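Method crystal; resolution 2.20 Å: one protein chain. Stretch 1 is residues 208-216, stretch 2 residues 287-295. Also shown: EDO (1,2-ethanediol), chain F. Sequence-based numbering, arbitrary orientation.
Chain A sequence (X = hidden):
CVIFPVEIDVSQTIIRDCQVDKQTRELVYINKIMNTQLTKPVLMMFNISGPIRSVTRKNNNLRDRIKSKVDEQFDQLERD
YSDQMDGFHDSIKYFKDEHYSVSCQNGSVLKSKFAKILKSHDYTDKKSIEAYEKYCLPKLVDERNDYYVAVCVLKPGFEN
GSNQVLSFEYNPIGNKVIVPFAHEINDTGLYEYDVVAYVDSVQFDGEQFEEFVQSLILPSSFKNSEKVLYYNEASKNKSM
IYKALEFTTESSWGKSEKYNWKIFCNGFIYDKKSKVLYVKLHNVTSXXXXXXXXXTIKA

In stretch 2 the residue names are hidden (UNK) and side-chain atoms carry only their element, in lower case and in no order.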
ATOM      1  N   GLN A 208      23.228 -22.869 -12.075  1.00 30.03           N
ATOM      2  CA  GLN A 208      23.437 -21.439 -12.299  1.00 29.71           C
ATOM      3  C   GLN A 208      23.088 -20.703 -11.014  1.00 23.54           C
ATOM      4  O   GLN A 208      23.718 -19.719 -10.674  1.00 26.82           O
ATOM      5  CB  GLN A 208      22.544 -20.903 -13.447  1.00 29.40           C
ATOM      6  CG  GLN A 208      22.859 -19.459 -13.890  1.00 27.46           C
ATOM      7  CD  GLN A 208      21.943 -18.973 -15.052  1.00 27.46           C
ATOM      8  OE1 GLN A 208      21.903 -17.784 -15.379  1.00 28.49           O
ATOM      9  NE2 GLN A 208      21.233 -19.910 -15.677  1.00 34.11           N
ATOM     10  N   PHE A 209      22.079 -21.204 -10.308  1.00 27.22           N
ATOM     11  CA  PHE A 209      21.647 -20.558  -9.097  1.00 20.11           C
ATOM     12  C   PHE A 209      22.716 -20.779  -7.975  1.00 29.45           C
ATOM     13  O   PHE A 209      23.004 -19.843  -7.195  1.00 31.30           O
ATOM     14  CB  PHE A 209      20.237 -21.057  -8.668  1.00 27.64           C
ATOM     15  CG  PHE A 209      19.111 -20.740  -9.668  1.00 38.03           C
ATOM     16  CD1 PHE A 209      19.268 -19.730 -10.608  1.00 21.38           C
ATOM     17  CD2 PHE A 209      17.918 -21.503  -9.697  1.00 19.68           C
ATOM     18  CE1 PHE A 209      18.260 -19.457 -11.613  1.00 24.45           C
ATOM     19  CE2 PHE A 209      16.909 -21.256 -10.692  1.00 22.37           C
ATOM     20  CZ  PHE A 209      17.099 -20.232 -11.638  1.00 30.70           C
ATOM     21  N   GLU A 210      23.306 -21.975  -7.906  1.00 34.18           N
ATOM     22  CA  GLU A 210      24.338 -22.278  -6.886  1.00 32.27           C
ATOM     23  C   GLU A 210      25.498 -21.343  -7.054  1.00 24.12           C
ATOM     24  O   GLU A 210      25.967 -20.724  -6.102  1.00 43.07           O
ATOM     25  CB  GLU A 210      24.844 -23.727  -6.980  1.00 28.12           C
ATOM     26  CG  GLU A 210      23.788 -24.740  -6.555  1.00 56.95           C
ATOM     27  CD  GLU A 210      24.308 -26.163  -6.550  1.00 71.25           C
ATOM     28  OE1 GLU A 210      25.300 -26.429  -5.821  1.00 58.85           O
ATOM     29  OE2 GLU A 210      23.708 -27.002  -7.270  1.00 71.24           O
ATOM     30  N   GLU A 211      25.956 -21.234  -8.296  1.00 22.04           N
ATOM     31  CA  GLU A 211      27.065 -20.331  -8.570  1.00 22.40           C
ATOM     32  C   GLU A 211      26.757 -18.882  -8.119  1.00 20.66           C
ATOM     33  O   GLU A 211      27.605 -18.193  -7.597  1.00 36.32           O
ATOM     34  CB  GLU A 211      27.364 -20.311 -10.076  1.00 33.35           C
ATOM     35  CG  GLU A 211      28.384 -19.212 -10.454  1.00 53.15           C
ATOM     36  CD  GLU A 211      28.631 -19.083 -11.953  1.00 54.59           C
ATOM     37  OE1 GLU A 211      27.657 -19.045 -12.752  1.00 79.92           O
ATOM     38  OE2 GLU A 211      29.809 -18.987 -12.326  1.00 42.15           O
ATOM     39  N   PHE A 212      25.535 -18.409  -8.382  1.00 33.35           N
ATOM     40  CA  PHE A 212      25.211 -17.025  -8.031  1.00 31.21           C
ATOM     41  C   PHE A 212      25.178 -16.869  -6.476  1.00 28.67           C
ATOM     42  O   PHE A 212      25.796 -15.951  -5.914  1.00 23.67           O
ATOM     43  CB  PHE A 212      23.844 -16.625  -8.690  1.00 30.17           C
ATOM     44  CG  PHE A 212      23.746 -15.176  -9.043  1.00 32.27           C
ATOM     45  CD1 PHE A 212      23.637 -14.202  -8.042  1.00 62.68           C
ATOM     46  CD2 PHE A 212      23.820 -14.768 -10.366  1.00 38.73           C
ATOM     47  CE1 PHE A 212      23.609 -12.825  -8.365  1.00 64.87           C
ATOM     48  CE2 PHE A 212      23.791 -13.396 -10.696  1.00 36.22           C
ATOM     49  CZ  PHE A 212      23.687 -12.427  -9.699  1.00 47.20           C
ATOM     50  N   VAL A 213      24.485 -17.791  -5.792  1.00 21.66           N
ATOM     51  CA  VAL A 213      24.359 -17.726  -4.335  1.00 26.98           C
ATOM     52  C   VAL A 213      25.688 -17.896  -3.562  1.00 34.59           C
ATOM     53  O   VAL A 213      25.922 -17.181  -2.578  1.00 37.23           O
ATOM     54  CB  VAL A 213      23.304 -18.727  -3.835  1.00 31.50           C
ATOM     55  CG1 VAL A 213      23.238 -18.768  -2.286  1.00 14.58           C
ATOM     56  CG2 VAL A 213      21.910 -18.314  -4.392  1.00 12.43           C
ATOM     57  N   GLN A 214      26.556 -18.805  -4.029  1.00 30.99           N
ATOM     58  CA  GLN A 214      27.866 -19.048  -3.387  1.00 27.19           C
ATOM     59  C   GLN A 214      28.727 -17.776  -3.423  1.00 29.45           C
ATOM     60  O   GLN A 214      29.546 -17.551  -2.514  1.00 37.06           O
ATOM     61  CB  GLN A 214      28.634 -20.178  -4.118  1.00 20.14           C
ATOM     62  CG  GLN A 214      28.000 -21.502  -3.968  1.00 16.51           C
ATOM     63  CD  GLN A 214      28.621 -22.579  -4.872  1.00 24.50           C
ATOM     64  OE1 GLN A 214      29.452 -22.310  -5.750  1.00 34.78           O
ATOM     65  NE2 GLN A 214      28.174 -23.793  -4.674  1.00 30.71           N
ATOM     66  N   SER A 215      28.557 -16.971  -4.477  1.00 18.08           N
ATOM     67  CA  SER A 215      29.328 -15.725  -4.651  1.00 21.23           C
ATOM     68  C   SER A 215      28.844 -14.559  -3.762  1.00 31.70           C
ATOM     69  O   SER A 215      29.550 -13.552  -3.577  1.00 29.03           O
ATOM     70  CB  SER A 215      29.254 -15.255  -6.110  1.00 38.00           C
ATOM     71  OG  SER A 215      28.003 -14.604  -6.385  1.00 47.21           O
ATOM     72  N   LEU A 216      27.659 -14.704  -3.186  1.00 23.15           N
ATOM     73  CA  LEU A 216      27.070 -13.600  -2.391  1.00 29.44           C
ATOM     74  C   LEU A 216      27.665 -13.391  -1.027  1.00 27.37           C
ATOM     75  O   LEU A 216      27.912 -14.347  -0.339  1.00 26.39           O
ATOM     76  CB  LEU A 216      25.567 -13.797  -2.172  1.00 25.47           C
ATOM     77  CG  LEU A 216      24.704 -13.999  -3.386  1.00 27.88           C
ATOM     78  CD1 LEU A 216      23.309 -14.216  -2.917  1.00 12.09           C
ATOM     79  CD2 LEU A 216      24.837 -12.805  -4.289  1.00 16.20           C
ATOM     80  N   UNK A 287      31.314 -10.530  -6.411  1.00 32.24           N
ATOM     81  CA  UNK A 287      32.310 -10.316  -7.436  1.00 36.46           C
ATOM     82  C   UNK A 287      31.704 -10.758  -8.782  1.00 33.93           C
ATOM     83  O   UNK A 287      32.198 -10.389  -9.815  1.00 38.87           O
ATOM     84  c   UNK A 287      33.571 -11.147  -7.125  1.00 33.53           C
ATOM     85  N   UNK A 288      30.674 -11.604  -8.745  1.00 35.04           N
ATOM     86  CA  UNK A 288      29.987 -12.036  -9.968  1.00 28.32           C
ATOM     87  C   UNK A 288      29.065 -10.867 -10.377  1.00 31.83           C
ATOM     88  O   UNK A 288      28.227 -10.439  -9.588  1.00 44.66           O
ATOM     89  c   UNK A 288      28.376 -15.680  -9.577  1.00 40.10           C
ATOM     90  c   UNK A 288      29.058 -13.265  -9.711  1.00 24.28           C
ATOM     91  c   UNK A 288      29.866 -14.903 -11.436  1.00 35.54           C
ATOM     92  c   UNK A 288      29.502 -14.712  -9.952  1.00 46.31           C
ATOM     93  N   UNK A 289      29.216 -10.380 -11.594  1.00 37.99           N
ATOM     94  CA  UNK A 289      28.379  -9.303 -12.119  1.00 26.93           C
ATOM     95  C   UNK A 289      27.765  -9.847 -13.381  1.00 31.46           C
ATOM     96  O   UNK A 289      28.302  -9.648 -14.466  1.00 32.23           O
ATOM     97  c   UNK A 289      29.216  -8.074 -12.483  1.00 27.49           C
ATOM     98  c   UNK A 289      28.363  -6.991 -13.113  1.00 25.31           C
ATOM     99  n   UNK A 289      28.897  -6.309 -14.103  1.00 25.34           N
ATOM    100  o   UNK A 289      27.233  -6.767 -12.687  1.00 45.61           O
ATOM    101  N   UNK A 290      26.670 -10.580 -13.262  1.00 30.35           N
ATOM    102  CA  UNK A 290      26.065 -11.172 -14.441  1.00 38.56           C
ATOM    103  C   UNK A 290      24.516 -11.305 -14.456  1.00 38.85           C
ATOM    104  O   UNK A 290      23.851 -11.186 -13.421  1.00 38.70           O
ATOM    105  c   UNK A 290      26.284 -15.730 -14.824  1.00 73.85           C
ATOM    106  c   UNK A 290      26.724 -12.552 -14.695  1.00 31.56           C
ATOM    107  n   UNK A 290      26.800 -17.121 -15.050  1.00 60.63           N
ATOM    108  c   UNK A 290      26.651 -13.514 -13.541  1.00 42.52           C
ATOM    109  c   UNK A 290      27.184 -14.935 -13.885  1.00 49.37           C
ATOM    110  N   UNK A 291      23.949 -11.529 -15.651  1.00 32.04           N
ATOM    111  CA  UNK A 291      22.502 -11.746 -15.751  1.00 24.84           C
ATOM    112  C   UNK A 291      22.232 -13.242 -15.470  1.00 29.64           C
ATOM    113  O   UNK A 291      23.131 -14.060 -15.449  1.00 34.53           O
ATOM    114  o   UNK A 291      22.138  -9.053 -16.662  1.00 23.69           O
ATOM    115  c   UNK A 291      22.009 -11.386 -17.179  1.00 19.37           C
ATOM    116  c   UNK A 291      22.285  -9.928 -17.527  1.00 21.34           C
ATOM    117  n   UNK A 291      22.653  -9.654 -18.782  1.00 24.52           N
ATOM    118  N   UNK A 292      20.979 -13.581 -15.245  1.00 26.89           N
ATOM    119  CA  UNK A 292      20.589 -14.967 -15.038  1.00 27.61           C
ATOM    120  C   UNK A 292      19.878 -15.256 -16.354  1.00 32.60           C
ATOM    121  O   UNK A 292      19.045 -14.465 -16.787  1.00 42.61           O
ATOM    122  c   UNK A 292      20.436 -15.004 -12.545  1.00 29.20           C
ATOM    123  c   UNK A 292      18.866 -16.383 -13.906  1.00 25.35           C
ATOM    124  c   UNK A 292      19.634 -15.094 -13.837  1.00 30.16           C
ATOM    125  N   UNK A 293      20.233 -16.344 -17.019  1.00 43.43           N
ATOM    126  CA  UNK A 293      19.632 -16.668 -18.319  1.00 30.74           C
ATOM    127  C   UNK A 293      18.989 -18.043 -18.191  1.00 45.61           C
ATOM    128  O   UNK A 293      19.671 -19.013 -17.805  1.00 41.28           O
ATOM    129  c   UNK A 293      21.313 -15.101 -19.379  1.00 42.12           C
ATOM    130  c   UNK A 293      22.342 -14.672 -20.441  1.00 45.01           C
ATOM    131  c   UNK A 293      20.201 -16.836 -20.842  1.00 26.39           C
ATOM    132  c   UNK A 293      20.759 -16.553 -19.430  1.00 30.46           C
ATOM    133  N   UNK A 294      17.673 -18.125 -18.437  1.00 34.19           N
ATOM    134  CA  UNK A 294      16.948 -19.415 -18.311  1.00 37.61           C
ATOM    135  C   UNK A 294      16.205 -19.833 -19.569  1.00 29.18           C
ATOM    136  O   UNK A 294      16.051 -19.042 -20.500  1.00 31.19           O
ATOM    137  c   UNK A 294      16.625 -18.947 -15.860  1.00 41.11           C
ATOM    138  c   UNK A 294      17.409 -20.178 -15.297  1.00 29.53           C
ATOM    139  c   UNK A 294      15.648 -18.348 -14.902  1.00 26.52           C
ATOM    140  c   UNK A 294      15.919 -19.319 -17.166  1.00 35.73           C
ATOM    141  N   UNK A 295      15.731 -21.078 -19.573  1.00 45.12           N
ATOM    142  CA  UNK A 295      14.911 -21.608 -20.663  1.00 45.54           C
ATOM    143  C   UNK A 295      13.462 -21.469 -20.199  1.00 47.32           C
ATOM    144  O   UNK A 295      13.157 -21.668 -19.014  1.00 35.68           O
ATOM    145  c   UNK A 295      15.212 -23.098 -20.931  1.00 34.58           C
ATOM    146  c   UNK A 295      16.592 -23.319 -21.545  1.00 47.64           C
ATOM    147  o   UNK A 295      16.931 -22.704 -22.549  1.00 40.17           O
ATOM    148  n   UNK A 295      17.382 -24.197 -20.944  1.00 44.48           N
TER
HETATM  149  C1  EDO F 302      33.630 -11.887  -3.520  1.00 36.86           C
HETATM  150  O1  EDO F 302      34.228 -11.996  -2.202  1.00 28.99           O
HETATM  151  C2  EDO F 302      32.716 -13.063  -3.734  1.00 26.64           C
HETATM  152  O2  EDO F 302      31.802 -12.769  -4.777  1.00 43.93           O

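Position 287 has a single side-chain carbon; its CB comes no nearer to stretch 1 than 5.9 Å, to Ser215 O. This is Ala287, small and exposed, asking nothing of stretch 1 while its backbone does the bonding: N donates to EDO O2 (2.8 Å), and EDO O2 donates to Ser215 O (2.7 Å).

Position 288 carries four carbons, forked at the second, and its CA-to-CB bond points toward the helix. One terminal carbon lies 3.3 Å from Glu211 O, 3.6 Å from Glu211 CG and 3.4 Å from Ser215 OG. It is Leu288, whose CD1 also reaches Phe212 CA at 3.8 Å; the forked, apolar chain packs against Glu211, Phe212 and Ser215, whose OG is already engaged with Phe212 O (2.6 Å).

At 289 two carbons are followed by one oxygen and one nitrogen; the CA-to-CB bond points away. Asn289 suits a buried place because both polar atoms find hydrogen bonds elsewhere in the structure.

Position 290 shows four carbons in a row ending in nitrogen, and that nitrogen is 3.1 Å from Glu211 OE1. Lys290 has the reach required: its CA-to-CB bond runs sideways, yet NZ arrives at the carboxylate to form a salt bridge. Its backbone O sits 3.5 Å from Phe212 CE2, at the ring edge.

Position 291 again has two carbons, then oxygen and nitrogen; its CA-to-CB bond points away. Asn291 suits this partly exposed site, its OD1 hydrogen-bonded elsewhere.

The side chain at 292 is one carbon bearing two more, near both aromatic rings. Val292 is compact and branched: CG1 meets the edge of Phe209 at CE1 (3.9 Å), while CG2 approaches Phe212 CD2 (4.0 Å).

At 293 there are four carbons, forked at the first, one arm two carbons long; the first, CB, lies 4.4 Å from Gln208 OE1. In Ile293 the CA-to-CB bond points away, and the backbone bonds with stretch 1: N donates to Gln208 OE1 (2.7 Å), and O accepts from Gln208 NE2 (2.8 Å).

Position 294 has four carbons forked at the second, one tip near Phe209. Leu294 is long enough for CD2 to come within 3.7 Å of Phe209 CZ.

Position 295, two carbons with oxygen and nitrogen, is out of reach: Asn295, partly exposed and polar, its OD1 bonded elsewhere.

Helix and strand run nearly antiparallel, at 161°. Gln208 clamps one strand residue with two prongs, Phe209 and Phe212 supply apolar packing, and the salt bridge adds a charged link beside Leu288.

Stretch 2 287-295: ALNKNVILN
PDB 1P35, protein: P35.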